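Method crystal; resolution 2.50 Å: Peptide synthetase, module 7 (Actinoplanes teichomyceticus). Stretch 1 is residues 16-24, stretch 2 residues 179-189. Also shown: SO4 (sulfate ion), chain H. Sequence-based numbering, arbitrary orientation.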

# COMPACT_ATOMS: atom_id res chain seq x y z
N ARG B 16 33.13 6.81 10.29
CA ARG B 16 33.15 7.08 8.87
C ARG B 16 32.18 6.17 8.12
O ARG B 16 32.51 5.06 7.73
CB ARG B 16 34.58 6.92 8.34
CG ARG B 16 35.55 7.86 9.04
CD ARG B 16 36.95 7.27 9.15
NE ARG B 16 37.06 6.14 10.09
CZ ARG B 16 38.22 5.57 10.42
NH1 ARG B 16 39.35 6.03 9.90
NH2 ARG B 16 38.26 4.55 11.27
N VAL B 17 30.95 6.65 7.96
CA VAL B 17 29.89 5.90 7.30
C VAL B 17 30.08 5.94 5.79
O VAL B 17 30.19 7.03 5.21
CB VAL B 17 28.50 6.46 7.68
CG1 VAL B 17 27.40 5.75 6.89
CG2 VAL B 17 28.29 6.36 9.19
N PRO B 18 30.15 4.77 5.15
CA PRO B 18 30.40 4.80 3.70
C PRO B 18 29.16 5.18 2.90
O PRO B 18 28.04 4.97 3.34
CB PRO B 18 30.79 3.35 3.40
CG PRO B 18 30.03 2.57 4.39
CD PRO B 18 30.00 3.40 5.65
N LEU B 19 29.40 5.75 1.72
CA LEU B 19 28.36 5.88 0.71
C LEU B 19 28.02 4.52 0.09
O LEU B 19 28.88 3.62 0.06
CB LEU B 19 28.82 6.84 -0.39
CG LEU B 19 28.81 8.35 -0.17
CD1 LEU B 19 29.77 8.82 0.89
CD2 LEU B 19 29.07 9.06 -1.51
N THR B 20 26.81 4.35 -0.42
CA THR B 20 26.55 3.20 -1.29
C THR B 20 27.20 3.47 -2.63
O THR B 20 27.60 4.60 -2.92
CB THR B 20 25.07 2.91 -1.53
OG1 THR B 20 24.48 4.01 -2.24
CG2 THR B 20 24.32 2.64 -0.22
N ALA B 21 27.29 2.43 -3.46
CA ALA B 21 27.83 2.58 -4.81
C ALA B 21 26.99 3.56 -5.63
O ALA B 21 27.54 4.36 -6.38
CB ALA B 21 27.90 1.21 -5.51
N ARG B 22 25.67 3.51 -5.47
CA ARG B 22 24.79 4.44 -6.18
C ARG B 22 25.05 5.89 -5.75
O ARG B 22 25.11 6.78 -6.60
CB ARG B 22 23.32 4.07 -5.95
CG ARG B 22 22.31 4.84 -6.82
CD ARG B 22 21.14 3.97 -7.25
NE ARG B 22 21.61 2.62 -7.53
CZ ARG B 22 21.30 1.55 -6.80
NH1 ARG B 22 20.46 1.67 -5.78
NH2 ARG B 22 21.81 0.37 -7.11
N GLN B 23 25.23 6.12 -4.45
CA GLN B 23 25.52 7.47 -3.93
C GLN B 23 26.86 8.03 -4.44
O GLN B 23 26.95 9.20 -4.85
CB GLN B 23 25.53 7.46 -2.40
CG GLN B 23 24.19 7.23 -1.73
CD GLN B 23 24.32 7.20 -0.21
OE1 GLN B 23 25.16 6.48 0.34
NE2 GLN B 23 23.51 8.00 0.48
N LEU B 24 27.90 7.19 -4.39
CA LEU B 24 29.22 7.58 -4.85
C LEU B 24 29.22 8.01 -6.32
O LEU B 24 29.94 8.93 -6.70
CB LEU B 24 30.22 6.44 -4.63
CG LEU B 24 31.68 6.72 -5.02
CD1 LEU B 24 32.22 7.87 -4.23
CD2 LEU B 24 32.54 5.46 -4.84
N GLN B 179 18.12 2.74 9.65
CA GLN B 179 18.48 3.98 8.96
C GLN B 179 19.32 3.69 7.71
O GLN B 179 19.89 2.60 7.60
CB GLN B 179 19.24 4.91 9.90
CG GLN B 179 18.41 5.37 11.07
CD GLN B 179 17.29 6.30 10.67
OE1 GLN B 179 17.34 6.95 9.61
NE2 GLN B 179 16.28 6.39 11.53
N PHE B 180 19.42 4.64 6.78
CA PHE B 180 20.12 4.36 5.52
C PHE B 180 21.57 3.94 5.72
O PHE B 180 22.09 3.15 4.95
CB PHE B 180 20.07 5.55 4.56
CG PHE B 180 20.52 5.19 3.17
CD1 PHE B 180 19.72 4.38 2.37
CD2 PHE B 180 21.74 5.61 2.68
CE1 PHE B 180 20.14 4.01 1.09
CE2 PHE B 180 22.16 5.26 1.40
CZ PHE B 180 21.36 4.46 0.60
N ALA B 181 22.23 4.46 6.76
CA ALA B 181 23.61 4.10 7.06
C ALA B 181 23.77 2.60 7.32
O ALA B 181 24.82 2.01 7.03
CB ALA B 181 24.12 4.89 8.28
N ASP B 182 22.72 1.98 7.88
CA ASP B 182 22.71 0.54 8.12
C ASP B 182 22.68 -0.24 6.79
O ASP B 182 23.33 -1.28 6.65
CB ASP B 182 21.51 0.16 9.00
CG ASP B 182 21.48 0.91 10.34
OD1 ASP B 182 22.53 1.04 11.01
OD2 ASP B 182 20.39 1.39 10.73
N TYR B 183 21.92 0.25 5.82
CA TYR B 183 21.90 -0.31 4.47
C TYR B 183 23.27 -0.15 3.79
O TYR B 183 23.80 -1.10 3.20
CB TYR B 183 20.81 0.35 3.61
CG TYR B 183 20.70 -0.22 2.22
CD1 TYR B 183 20.10 -1.46 2.01
CD2 TYR B 183 21.20 0.47 1.13
CE1 TYR B 183 20.02 -2.00 0.71
CE2 TYR B 183 21.13 -0.06 -0.16
CZ TYR B 183 20.53 -1.29 -0.37
OH TYR B 183 20.46 -1.82 -1.65
N ALA B 184 23.85 1.05 3.88
CA ALA B 184 25.16 1.33 3.28
C ALA B 184 26.26 0.41 3.81
O ALA B 184 27.12 -0.05 3.05
CB ALA B 184 25.54 2.79 3.51
N ILE B 185 26.23 0.15 5.11
CA ILE B 185 27.25 -0.68 5.74
C ILE B 185 27.05 -2.13 5.35
O ILE B 185 28.01 -2.89 5.23
CB ILE B 185 27.24 -0.53 7.27
CG1 ILE B 185 27.78 0.85 7.66
CG2 ILE B 185 28.07 -1.62 7.93
CD1 ILE B 185 27.45 1.26 9.07
N TRP B 186 25.80 -2.50 5.14
CA TRP B 186 25.45 -3.83 4.66
C TRP B 186 26.01 -4.08 3.25
O TRP B 186 26.63 -5.12 3.01
CB TRP B 186 23.94 -3.99 4.65
CG TRP B 186 23.45 -5.30 4.14
CD1 TRP B 186 23.60 -6.51 4.73
CD2 TRP B 186 22.68 -5.52 2.95
NE1 TRP B 186 22.98 -7.48 3.99
CE2 TRP B 186 22.41 -6.90 2.89
CE3 TRP B 186 22.20 -4.68 1.94
CZ2 TRP B 186 21.68 -7.47 1.85
CZ3 TRP B 186 21.47 -5.25 0.91
CH2 TRP B 186 21.22 -6.64 0.87
N GLU B 187 25.76 -3.13 2.34
CA GLU B 187 26.28 -3.22 0.98
C GLU B 187 27.81 -3.30 0.99
O GLU B 187 28.41 -4.07 0.24
CB GLU B 187 25.83 -2.04 0.11
CG GLU B 187 26.44 -2.10 -1.30
CD GLU B 187 26.09 -0.92 -2.18
OE1 GLU B 187 24.88 -0.73 -2.44
OE2 GLU B 187 27.03 -0.18 -2.60
N GLN B 188 28.44 -2.50 1.84
CA GLN B 188 29.89 -2.55 1.94
C GLN B 188 30.36 -3.93 2.41
O GLN B 188 31.31 -4.48 1.85
CB GLN B 188 30.40 -1.47 2.89
CG GLN B 188 31.90 -1.49 3.04
CD GLN B 188 32.37 -0.63 4.19
OE1 GLN B 188 32.80 0.51 3.98
NE2 GLN B 188 32.32 -1.17 5.41
N ARG B 189 29.69 -4.49 3.41
CA ARG B 189 30.05 -5.81 3.93
C ARG B 189 29.87 -6.88 2.86
O ARG B 189 30.64 -7.84 2.79
CB ARG B 189 29.20 -6.17 5.15
CG ARG B 189 29.63 -5.46 6.40
CD ARG B 189 28.66 -5.72 7.53
NE ARG B 189 29.08 -5.04 8.76
CZ ARG B 189 28.44 -5.14 9.92
NH1 ARG B 189 27.35 -5.90 10.01
NH2 ARG B 189 28.89 -4.49 10.98
S SO4 H . 35.18 3.65 12.51
O1 SO4 H . 34.47 4.10 13.70
O2 SO4 H . 35.10 4.69 11.47
O3 SO4 H . 36.59 3.36 12.83
O4 SO4 H . 34.52 2.43 12.05
O HOH W 1 28.68 0.91 0.87
O HOH W 2 24.29 0.99 -4.21

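A loop and the first turn of the helix it leads into pack along one side of a second helix, a mixed contact, in which small and aromatic side chains pack beside a buried carboxylate, pinned by a single direct hydrogen bond and two bridging waters, with 494 Å² buried over both sides. The direct bond runs from Ala21 N to Glu187 OE2 (2.8 Å, N-H...acceptor angle 160°). Ala21 opens the helix of the first stretch, so its amide has no carbonyl of a preceding turn to bind, and the carboxylate takes that place. Glu187 reaches it with chi1 and chi2 both t, an extended side chain on a buried residue. Glu187 OE1, the other oxygen, accepts from water 2 (2.5 Å), which in turn accepts from Arg22 N (3.1 Å); one carboxylate thus serves two successive amides of the helix start, one directly and one through water.

Thr20, the N-cap, works in two directions. Thr20 OG1 accepts from Gln23 N (3.1 Å), while Gln23 OE1 accepts from Thr20 N (2.8 Å), a reciprocal pair that closes the capping turn. With chi1 at 64° (p), the hydroxyl faces its own helix and the methyl is left for the partner: Thr20 CG2 lies 3.6 Å from Phe180 CZ, 4.0 Å from Tyr183 CD2 and 3.8 Å from Ala184 CA. A residue with both a hydroxyl and a methyl on CB suits this place. Gln23 also meets the aromatic ring, its NE2 3.2 Å from Phe180 CE2, and NE2 is hydrogen-bonded elsewhere in the structure.

The shortest CA-CA distance across the contact is between Thr20 CA and Ala184 CA, 5.1 Å. Ala184 CB points toward the loop and sits 3.3 Å from Pro18 O, so the small methyl lets the chains come this near. Water 1 fills a neighbouring site, donating to Leu19 O and to Ala184 O (2.8 Å each). Ala184 O also accepts from Gln188 N (3.0 Å) within its helix, so the water binds without replacing the helical bond.

Towards the start of the helix, Val17 CG1 packs on Ala181 CB (3.7 Å), again a branched side chain against a methyl. Pro18 has its CA-to-CB bond toward the helix, and its ring atoms make contact: Pro18 CD is 3.9 Å from Ile185 CG1, and Pro18 CG is 3.5 Å from Gln188 OE1, where the exposed glutamine borders the contact. Leu19, by contrast, directs its CB away and contributes through its carbonyl.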